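Local coordinates for protein rutinosidase (Aspergillus niger, PDB 6I1A) that hydrolyses beta-glycosidic bonds as a secreted family 5 glycoside hydrolase, probably releasing rutinose from flavonoid glycosides such as rutin, at residues I192-D197 with V203-P208; H214-V219 with Q249-D254. One frame throughout, in Å; residues are numbered along the deposited sequence.

Contact 1: I192-D197 with V203-P208; sequences INEPAD and VVFGTP. With NAG (2-acetamido-2-deoxy-beta-D-glucopyranose), chain B; EDO (1,2-ethanediol), chain K.
F205 turns the edge of its ring to E194 and A196, inside the long loop that follows strand 187-190 of the family 5 beta/alpha barrel. N193, E194 and P195 spell the Asn-Glu-Pro signature of the family. In relatives the glutamate of this signature is the general acid/base, consistent with the place of E194 beside E303 of strand 299-308. The second segment begins in a short 3-10 stretch, where V203 CG2 lies 3.6 Å from O4 of a NAG of an attached glycan. V203 and V204 also pack on L209 and V203 of the second subunit, respectively. V204 opens a type II turn that runs to T207. Next comes F205, whose ring carries the contact. CG is anti to the backbone N (chi1 -156°), and this sends the ring across to the first segment. CZ stands 3.4 Å from E194 OE1, with the carboxylate and ring planes 64° apart. Further round the edge, CE1 meets A196 CB at 4.0 Å. On the other flank C1 of an ethanediol lies in the ring plane, 3.7 Å from CE2. That small diol, probably from the crystallisation liquor, grips both carboxylate oxygens: its O1 bonds to E194 OE1 at 2.6 Å and its O2 to E194 OE2 at 2.7 Å. H266 ND1 is a further partner of OE2, which therefore has two. G206 takes the third place of the turn with a positive phi of 81°. T207 closes it with a double grip on V204 O, reached by N at 3.1 Å and OG1 at 2.8 Å from the same face of the carbonyl. At P208 the backbone O accepts a hydrogen bond from K246 NZ.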
ATOM      1  N   ILE A 192     -17.677  11.719 -11.253  1.00 11.05           N
ATOM      2  CA  ILE A 192     -17.745  10.908 -10.019  1.00 11.65           C
ATOM      3  C   ILE A 192     -16.509  11.233  -9.181  1.00 11.21           C
ATOM      4  O   ILE A 192     -15.484  11.675  -9.738  1.00 11.32           O
ATOM      5  CB  ILE A 192     -17.853   9.389 -10.338  1.00 10.87           C
ATOM      6  CG1 ILE A 192     -18.417   8.574  -9.156  1.00 11.78           C
ATOM      7  CG2 ILE A 192     -16.548   8.816 -10.841  1.00 12.83           C
ATOM      8  CD1 ILE A 192     -18.965   7.205  -9.604  1.00 12.39           C
ATOM      9  N   ASN A 193     -16.626  10.965  -7.877  1.00 10.36           N
ATOM     10  CA  ASN A 193     -15.509  11.190  -6.930  1.00 10.60           C
ATOM     11  C   ASN A 193     -15.429  10.035  -5.962  1.00 10.41           C
ATOM     12  O   ASN A 193     -16.420   9.729  -5.268  1.00 11.06           O
ATOM     13  CB  ASN A 193     -15.741  12.481  -6.171  1.00 10.71           C
ATOM     14  CG  ASN A 193     -14.598  12.754  -5.218  1.00 11.06           C
ATOM     15  OD1 ASN A 193     -13.539  13.196  -5.656  1.00 11.50           O
ATOM     16  ND2 ASN A 193     -14.810  12.493  -3.921  1.00 11.79           N
ATOM     17  N   GLU A 194     -14.287   9.336  -5.911  1.00 10.62           N
ATOM     18  CA  GLU A 194     -13.963   8.297  -4.922  1.00 11.40           C
ATOM     19  C   GLU A 194     -15.093   7.275  -4.757  1.00 11.12           C
ATOM     20  O   GLU A 194     -15.498   6.960  -3.630  1.00 11.62           O
ATOM     21  CB  GLU A 194     -13.535   8.931  -3.599  1.00 11.61           C
ATOM     22  CG  GLU A 194     -12.290   9.754  -3.708  1.00 11.69           C
ATOM     23  CD  GLU A 194     -11.852  10.365  -2.380  1.00 12.09           C
ATOM     24  OE1 GLU A 194     -12.414  10.065  -1.309  1.00 12.97           O
ATOM     25  OE2 GLU A 194     -10.763  11.073  -2.411  1.00 12.68           O
ATOM     26  N   PRO A 195     -15.540   6.633  -5.860  1.00 11.56           N
ATOM     27  CA  PRO A 195     -16.465   5.515  -5.702  1.00 11.73           C
ATOM     28  C   PRO A 195     -15.766   4.375  -4.959  1.00 11.85           C
ATOM     29  O   PRO A 195     -14.587   4.062  -5.231  1.00 12.04           O
ATOM     30  CB  PRO A 195     -16.805   5.133  -7.164  1.00 12.64           C
ATOM     31  CG  PRO A 195     -15.576   5.579  -7.946  1.00 12.95           C
ATOM     32  CD  PRO A 195     -15.109   6.825  -7.246  1.00 11.92           C
ATOM     33  N   ALA A 196     -16.471   3.705  -4.058  1.00 12.19           N
ATOM     34  CA  ALA A 196     -15.914   2.604  -3.251  1.00 12.10           C
ATOM     35  C   ALA A 196     -17.058   1.730  -2.775  1.00 12.40           C
ATOM     36  O   ALA A 196     -17.974   2.264  -2.166  1.00 13.68           O
ATOM     37  CB  ALA A 196     -15.113   3.161  -2.124  1.00 12.89           C
ATOM     38  N   ASP A 197     -16.956   0.426  -3.053  1.00 12.85           N
ATOM     39  CA  ASP A 197     -17.981  -0.542  -2.639  1.00 13.86           C
ATOM     40  C   ASP A 197     -17.458  -1.494  -1.592  1.00 13.78           C
ATOM     41  O   ASP A 197     -18.227  -2.447  -1.222  1.00 16.79           O
ATOM     42  CB  ASP A 197     -18.555  -1.341  -3.808  1.00 13.85           C
ATOM     43  CG  ASP A 197     -17.556  -2.262  -4.423  1.00 14.66           C
ATOM     44  OD1 ASP A 197     -16.360  -2.022  -4.262  1.00 14.67           O
ATOM     45  OD2 ASP A 197     -17.970  -3.235  -5.117  1.00 18.37           O
ATOM     46  N   VAL A 203     -10.093   0.783   6.878  1.00 15.08           N
ATOM     47  CA  VAL A 203      -8.653   0.571   6.699  1.00 15.28           C
ATOM     48  C   VAL A 203      -8.295   0.448   5.221  1.00 15.21           C
ATOM     49  O   VAL A 203      -7.132   0.766   4.846  1.00 15.75           O
ATOM     50  CB  VAL A 203      -8.186  -0.634   7.514  1.00 15.35           C
ATOM     51  CG1 VAL A 203      -8.643  -1.982   6.948  1.00 15.84           C
ATOM     52  CG2 VAL A 203      -6.685  -0.553   7.662  1.00 17.23           C
ATOM     53  N   VAL A 204      -9.216   0.032   4.363  1.00 14.06           N
ATOM     54  CA  VAL A 204      -8.933  -0.116   2.918  1.00 14.60           C
ATOM     55  C   VAL A 204      -9.207   1.186   2.163  1.00 14.56           C
ATOM     56  O   VAL A 204      -8.908   1.261   0.962  1.00 15.05           O
ATOM     57  CB  VAL A 204      -9.673  -1.267   2.249  1.00 16.15           C
ATOM     58  CG1 VAL A 204      -9.320  -2.611   2.867  1.00 17.68           C
ATOM     59  CG2 VAL A 204     -11.167  -1.037   2.201  1.00 18.53           C
ATOM     60  N   PHE A 205      -9.815   2.171   2.807  1.00 14.92           N
ATOM     61  CA  PHE A 205     -10.072   3.417   2.033  1.00 15.57           C
ATOM     62  C   PHE A 205      -8.715   4.004   1.653  1.00 15.59           C
ATOM     63  O   PHE A 205      -7.719   3.866   2.383  1.00 18.32           O
ATOM     64  CB  PHE A 205     -10.928   4.407   2.830  1.00 16.41           C
ATOM     65  CG  PHE A 205     -11.688   5.373   1.931  1.00 16.05           C
ATOM     66  CD1 PHE A 205     -12.700   4.938   1.115  1.00 15.01           C
ATOM     67  CD2 PHE A 205     -11.316   6.702   1.864  1.00 16.65           C
ATOM     68  CE1 PHE A 205     -13.348   5.807   0.253  1.00 16.56           C
ATOM     69  CE2 PHE A 205     -11.980   7.581   1.021  1.00 17.22           C
ATOM     70  CZ  PHE A 205     -13.020   7.136   0.259  1.00 16.53           C
ATOM     71  N   GLY A 206      -8.644   4.660   0.485  1.00 14.25           N
ATOM     72  CA  GLY A 206      -7.377   5.123  -0.037  1.00 14.11           C
ATOM     73  C   GLY A 206      -6.522   4.112  -0.761  1.00 15.06           C
ATOM     74  O   GLY A 206      -5.399   4.481  -1.132  1.00 16.77           O
ATOM     75  N   THR A 207      -6.992   2.874  -0.874  1.00 14.25           N
ATOM     76  CA  THR A 207      -6.223   1.798  -1.484  1.00 13.02           C
ATOM     77  C   THR A 207      -7.044   1.128  -2.586  1.00 13.57           C
ATOM     78  O   THR A 207      -8.305   1.258  -2.616  1.00 12.35           O
ATOM     79  CB  THR A 207      -5.848   0.711  -0.487  1.00 13.71           C
ATOM     80  OG1 THR A 207      -6.899  -0.205  -0.241  1.00 13.73           O
ATOM     81  CG2 THR A 207      -5.335   1.267   0.827  1.00 15.55           C
ATOM     82  N   PRO A 208      -6.418   0.301  -3.414  1.00 12.69           N
ATOM     83  CA  PRO A 208      -7.172  -0.438  -4.440  1.00 13.09           C
ATOM     84  C   PRO A 208      -8.233  -1.375  -3.863  1.00 13.07           C
ATOM     85  O   PRO A 208      -9.148  -1.745  -4.603  1.00 14.02           O
ATOM     86  CB  PRO A 208      -6.079  -1.225  -5.165  1.00 13.94           C
ATOM     87  CG  PRO A 208      -4.879  -0.273  -5.079  1.00 13.50           C
ATOM     88  CD  PRO A 208      -4.953   0.246  -3.674  1.00 14.24           C
TER
HETATM   89  C1  NAG B 404      -4.149  -1.986  13.081  1.00 16.03           C
HETATM   90  C2  NAG B 404      -3.885  -0.567  12.651  1.00 17.14           C
HETATM   91  C3  NAG B 404      -5.237   0.166  12.344  1.00 18.16           C
HETATM   92  C4  NAG B 404      -6.030  -0.634  11.377  1.00 18.60           C
HETATM   93  C5  NAG B 404      -6.229  -2.045  11.857  1.00 17.81           C
HETATM   94  C6  NAG B 404      -6.919  -2.861  10.836  1.00 18.45           C
HETATM   95  C7  NAG B 404      -1.861   0.457  13.592  1.00 21.21           C
HETATM   96  C8  NAG B 404      -1.218   1.307  14.629  1.00 23.45           C
HETATM   97  N2  NAG B 404      -3.173   0.165  13.697  1.00 18.41           N
HETATM   98  O3  NAG B 404      -4.908   1.470  11.795  1.00 20.92           O
HETATM   99  O4  NAG B 404      -7.367  -0.060  11.174  1.00 20.26           O
HETATM  100  O5  NAG B 404      -4.876  -2.639  12.049  1.00 15.74           O
HETATM  101  O6  NAG B 404      -7.359  -4.130  11.378  1.00 20.91           O
HETATM  102  O7  NAG B 404      -1.222   0.109  12.606  1.00 21.10           O
HETATM  103  C1  EDO K 409     -10.866  11.017   1.600  1.00 23.00           C
HETATM  104  O1  EDO K 409     -11.944  11.434   0.812  1.00 18.38           O
HETATM  105  C2  EDO K 409      -9.582  11.408   0.956  1.00 23.05           C
HETATM  106  O2  EDO K 409      -9.254  10.610  -0.217  1.00 22.34           O

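Contact 2: H214-V219 with Q249-D254; sequences HGAAWV and QYWEGD. With EDO (1,2-ethanediol), chain P.
The methyl group of A216 is the bump, and the hollow is the notch between the side chains of Y250 and W251. A216 CB sits 3.3 Å from Y250 OH and 3.7 Å from W251 CH2; the approach to the hydroxyl is close. It meets the tyrosine at the ring edge, near the ring plane. Against the indole its approach is oblique. The two aromatics take different first torsions: Y250 CG is anti to the backbone N (chi1 178°), while W251 CG lies beside it (chi1 -56°). The walls of the notch also brace each other. Y250 CD2 lies 3.6 Å above the indole plane, over its centre. One turn further along the helix, V219 adds a second bump: its CG1 reaches W251 CH2 at 4.1 Å, and the two side chains cross at about a right angle. A216 O lies in the indole plane, 3.7 Å from W251 CZ3. No hydrogen bond joins the two segments, and the polar ends of both aromatics turn to other residues. Y250 OH bonds to D213 OD1, just before the first segment, and W251 NE1 bonds to G243 O. The contact therefore packs the first turns of helix 213-233 of the barrel against the short helix 248-252, which follows strand 239-241. F241 of that strand meets the W251 ring edge-to-face.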
ATOM      1  N   HIS A 214     -16.305  -6.103  -9.308  1.00 16.50           N
ATOM      2  CA  HIS A 214     -17.747  -5.968  -9.578  1.00 17.83           C
ATOM      3  C   HIS A 214     -18.137  -4.473  -9.518  1.00 15.21           C
ATOM      4  O   HIS A 214     -18.842  -3.981 -10.402  1.00 15.75           O
ATOM      5  CB  HIS A 214     -18.486  -6.779  -8.518  1.00 22.04           C
ATOM      6  CG  HIS A 214     -19.936  -6.980  -8.701  1.00 29.80           C
ATOM      7  ND1 HIS A 214     -20.866  -6.554  -7.744  1.00 37.53           N
ATOM      8  CD2 HIS A 214     -20.636  -7.613  -9.672  1.00 33.96           C
ATOM      9  CE1 HIS A 214     -22.081  -6.909  -8.141  1.00 31.24           C
ATOM     10  NE2 HIS A 214     -21.978  -7.513  -9.347  1.00 33.26           N
ATOM     11  N   GLY A 215     -17.752  -3.778  -8.445  1.00 14.74           N
ATOM     12  CA  GLY A 215     -18.043  -2.348  -8.359  1.00 13.24           C
ATOM     13  C   GLY A 215     -17.368  -1.583  -9.457  1.00 12.71           C
ATOM     14  O   GLY A 215     -17.968  -0.653  -9.995  1.00 13.95           O
ATOM     15  N   ALA A 216     -16.129  -1.926  -9.792  1.00 13.18           N
ATOM     16  CA  ALA A 216     -15.394  -1.247 -10.863  1.00 13.69           C
ATOM     17  C   ALA A 216     -16.092  -1.403 -12.211  1.00 13.56           C
ATOM     18  O   ALA A 216     -16.109  -0.442 -13.030  1.00 14.57           O
ATOM     19  CB  ALA A 216     -14.009  -1.775 -10.954  1.00 14.81           C
ATOM     20  N   ALA A 217     -16.754  -2.528 -12.472  1.00 13.50           N
ATOM     21  CA  ALA A 217     -17.496  -2.715 -13.734  1.00 13.87           C
ATOM     22  C   ALA A 217     -18.670  -1.740 -13.786  1.00 14.13           C
ATOM     23  O   ALA A 217     -18.984  -1.233 -14.890  1.00 14.91           O
ATOM     24  CB  ALA A 217     -17.969  -4.170 -13.853  1.00 15.92           C
ATOM     25  N   TRP A 218     -19.345  -1.478 -12.671  1.00 14.16           N
ATOM     26  CA  TRP A 218     -20.480  -0.541 -12.677  1.00 12.99           C
ATOM     27  C   TRP A 218     -19.913   0.865 -12.900  1.00 12.73           C
ATOM     28  O   TRP A 218     -20.488   1.665 -13.623  1.00 12.76           O
ATOM     29  CB  TRP A 218     -21.309  -0.656 -11.392  1.00 14.13           C
ATOM     30  CG  TRP A 218     -22.591   0.052 -11.513  1.00 13.42           C
ATOM     31  CD1 TRP A 218     -22.907   1.287 -11.044  1.00 13.24           C
ATOM     32  CD2 TRP A 218     -23.741  -0.404 -12.231  1.00 13.96           C
ATOM     33  NE1 TRP A 218     -24.184   1.614 -11.374  1.00 14.95           N
ATOM     34  CE2 TRP A 218     -24.732   0.591 -12.105  1.00 13.51           C
ATOM     35  CE3 TRP A 218     -24.063  -1.593 -12.892  1.00 15.03           C
ATOM     36  CZ2 TRP A 218     -25.997   0.482 -12.657  1.00 13.83           C
ATOM     37  CZ3 TRP A 218     -25.323  -1.693 -13.428  1.00 15.60           C
ATOM     38  CH2 TRP A 218     -26.274  -0.687 -13.309  1.00 14.83           C
ATOM     39  N   VAL A 219     -18.814   1.206 -12.215  1.00 12.22           N
ATOM     40  CA  VAL A 219     -18.206   2.528 -12.440  1.00 12.58           C
ATOM     41  C   VAL A 219     -17.867   2.669 -13.920  1.00 12.50           C
ATOM     42  O   VAL A 219     -18.074   3.756 -14.498  1.00 12.96           O
ATOM     43  CB  VAL A 219     -16.961   2.708 -11.553  1.00 12.16           C
ATOM     44  CG1 VAL A 219     -16.205   3.953 -11.968  1.00 13.43           C
ATOM     45  CG2 VAL A 219     -17.372   2.748 -10.082  1.00 12.53           C
ATOM     46  N   GLN A 249      -3.168   2.548 -14.342  1.00 20.79           N
ATOM     47  CA  GLN A 249      -2.922   1.371 -15.180  1.00 26.28           C
ATOM     48  C   GLN A 249      -4.108   0.410 -15.170  1.00 22.62           C
ATOM     49  O   GLN A 249      -4.365  -0.301 -16.144  1.00 23.96           O
ATOM     50  CB  GLN A 249      -1.672   0.605 -14.686  1.00 32.47           C
ATOM     51  CG  GLN A 249      -0.452   1.465 -14.290  1.00 30.73           C
ATOM     52  CD  GLN A 249      -0.373   2.197 -12.970  1.00 30.38           C
ATOM     53  OE1 GLN A 249      -0.724   3.365 -12.844  1.00 28.37           O
ATOM     54  NE2 GLN A 249       0.392   1.684 -11.992  1.00 37.56           N
ATOM     55  N   TYR A 250      -4.852   0.329 -14.050  1.00 19.13           N
ATOM     56  CA  TYR A 250      -6.004  -0.564 -13.915  1.00 19.51           C
ATOM     57  C   TYR A 250      -7.045  -0.239 -14.957  1.00 17.90           C
ATOM     58  O   TYR A 250      -7.760  -1.160 -15.426  1.00 20.81           O
ATOM     59  CB  TYR A 250      -6.613  -0.459 -12.514  1.00 18.10           C
ATOM     60  CG  TYR A 250      -7.829  -1.289 -12.254  1.00 16.86           C
ATOM     61  CD1 TYR A 250      -7.729  -2.561 -11.745  1.00 16.82           C
ATOM     62  CD2 TYR A 250      -9.124  -0.772 -12.412  1.00 16.48           C
ATOM     63  CE1 TYR A 250      -8.851  -3.330 -11.505  1.00 18.27           C
ATOM     64  CE2 TYR A 250     -10.238  -1.504 -12.122  1.00 18.10           C
ATOM     65  CZ  TYR A 250     -10.112  -2.807 -11.717  1.00 20.02           C
ATOM     66  OH  TYR A 250     -11.241  -3.480 -11.430  1.00 21.59           O
ATOM     67  N   TRP A 251      -7.234   1.051 -15.253  1.00 15.82           N
ATOM     68  CA  TRP A 251      -8.337   1.503 -16.120  1.00 16.05           C
ATOM     69  C   TRP A 251      -7.880   1.759 -17.564  1.00 15.56           C
ATOM     70  O   TRP A 251      -8.708   1.928 -18.428  1.00 17.04           O
ATOM     71  CB  TRP A 251      -8.938   2.822 -15.584  1.00 15.00           C
ATOM     72  CG  TRP A 251      -9.428   2.788 -14.173  1.00 14.59           C
ATOM     73  CD1 TRP A 251      -8.848   3.333 -13.070  1.00 15.10           C
ATOM     74  CD2 TRP A 251     -10.705   2.302 -13.737  1.00 14.87           C
ATOM     75  NE1 TRP A 251      -9.650   3.147 -11.961  1.00 14.43           N
ATOM     76  CE2 TRP A 251     -10.805   2.540 -12.353  1.00 13.51           C
ATOM     77  CE3 TRP A 251     -11.731   1.618 -14.407  1.00 14.69           C
ATOM     78  CZ2 TRP A 251     -11.921   2.164 -11.620  1.00 15.87           C
ATOM     79  CZ3 TRP A 251     -12.835   1.265 -13.666  1.00 15.42           C
ATOM     80  CH2 TRP A 251     -12.934   1.531 -12.306  1.00 14.76           C
ATOM     81  N   GLU A 252      -6.582   1.884 -17.784  1.00 16.69           N
ATOM     82  CA  GLU A 252      -6.012   2.292 -19.115  1.00 18.21           C
ATOM     83  C   GLU A 252      -6.544   1.463 -20.291  1.00 16.70           C
ATOM     84  O   GLU A 252      -6.847   2.108 -21.346  1.00 18.04           O
ATOM     85  CB  GLU A 252      -4.477   2.157 -19.092  1.00 21.53           C
ATOM     86  CG  GLU A 252      -3.852   3.340 -18.450  1.00 22.16           C
ATOM     87  CD  GLU A 252      -2.335   3.237 -18.396  1.00 21.96           C
ATOM     88  OE1 GLU A 252      -1.785   2.333 -19.023  1.00 24.74           O
ATOM     89  OE2 GLU A 252      -1.749   4.112 -17.781  1.00 21.15           O
ATOM     90  N   GLY A 253      -6.605   0.151 -20.113  1.00 17.99           N
ATOM     91  CA  GLY A 253      -7.029  -0.779 -21.161  1.00 19.73           C
ATOM     92  C   GLY A 253      -8.479  -0.620 -21.483  1.00 19.85           C
ATOM     93  O   GLY A 253      -8.930  -1.171 -22.521  1.00 22.40           O
ATOM     94  N   ASP A 254      -9.270   0.132 -20.719  1.00 17.41           N
ATOM     95  CA  ASP A 254     -10.738   0.213 -20.938  1.00 17.64           C
ATOM     96  C   ASP A 254     -11.158   1.332 -21.878  1.00 17.39           C
ATOM     97  O   ASP A 254     -12.343   1.408 -22.211  1.00 19.94           O
ATOM     98  CB  ASP A 254     -11.460   0.453 -19.596  1.00 18.67           C
ATOM     99  CG  ASP A 254     -11.332  -0.708 -18.633  1.00 21.56           C
ATOM    100  OD1 ASP A 254     -11.337  -1.893 -19.118  1.00 22.58           O
ATOM    101  OD2 ASP A 254     -11.280  -0.453 -17.405  1.00 24.65           O
TER
HETATM  102  C1  EDO P 414       2.674  -0.011  -9.312  1.00 35.15           C
HETATM  103  O1  EDO P 414       3.171   0.902 -10.323  1.00 38.49           O
HETATM  104  C2  EDO P 414       2.056  -1.183  -9.983  1.00 30.56           C
HETATM  105  O2  EDO P 414       1.382  -0.862 -11.207  1.00 36.12           O

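How the contacts relate
Along the chain the two contacts follow one another, contact 1 first, and their centres lie 13 Å apart on the same side of the chain's centre. The loop of contact 1 runs on into helix 213-233, which supplies the first segment of contact 2. The two contacts also touch directly. P195 CB packs on V219 CG2 at 3.8 Å, and D197 OD2 lies 3.4 Å from G215 CA. T212 ties the junction, bonding to both D197 and G215. Together they link the Asn-Glu-Pro loop, through one barrel helix, to the short helix 248-252 after strand 239-241. Both contacts also reach the second subunit of the assembly.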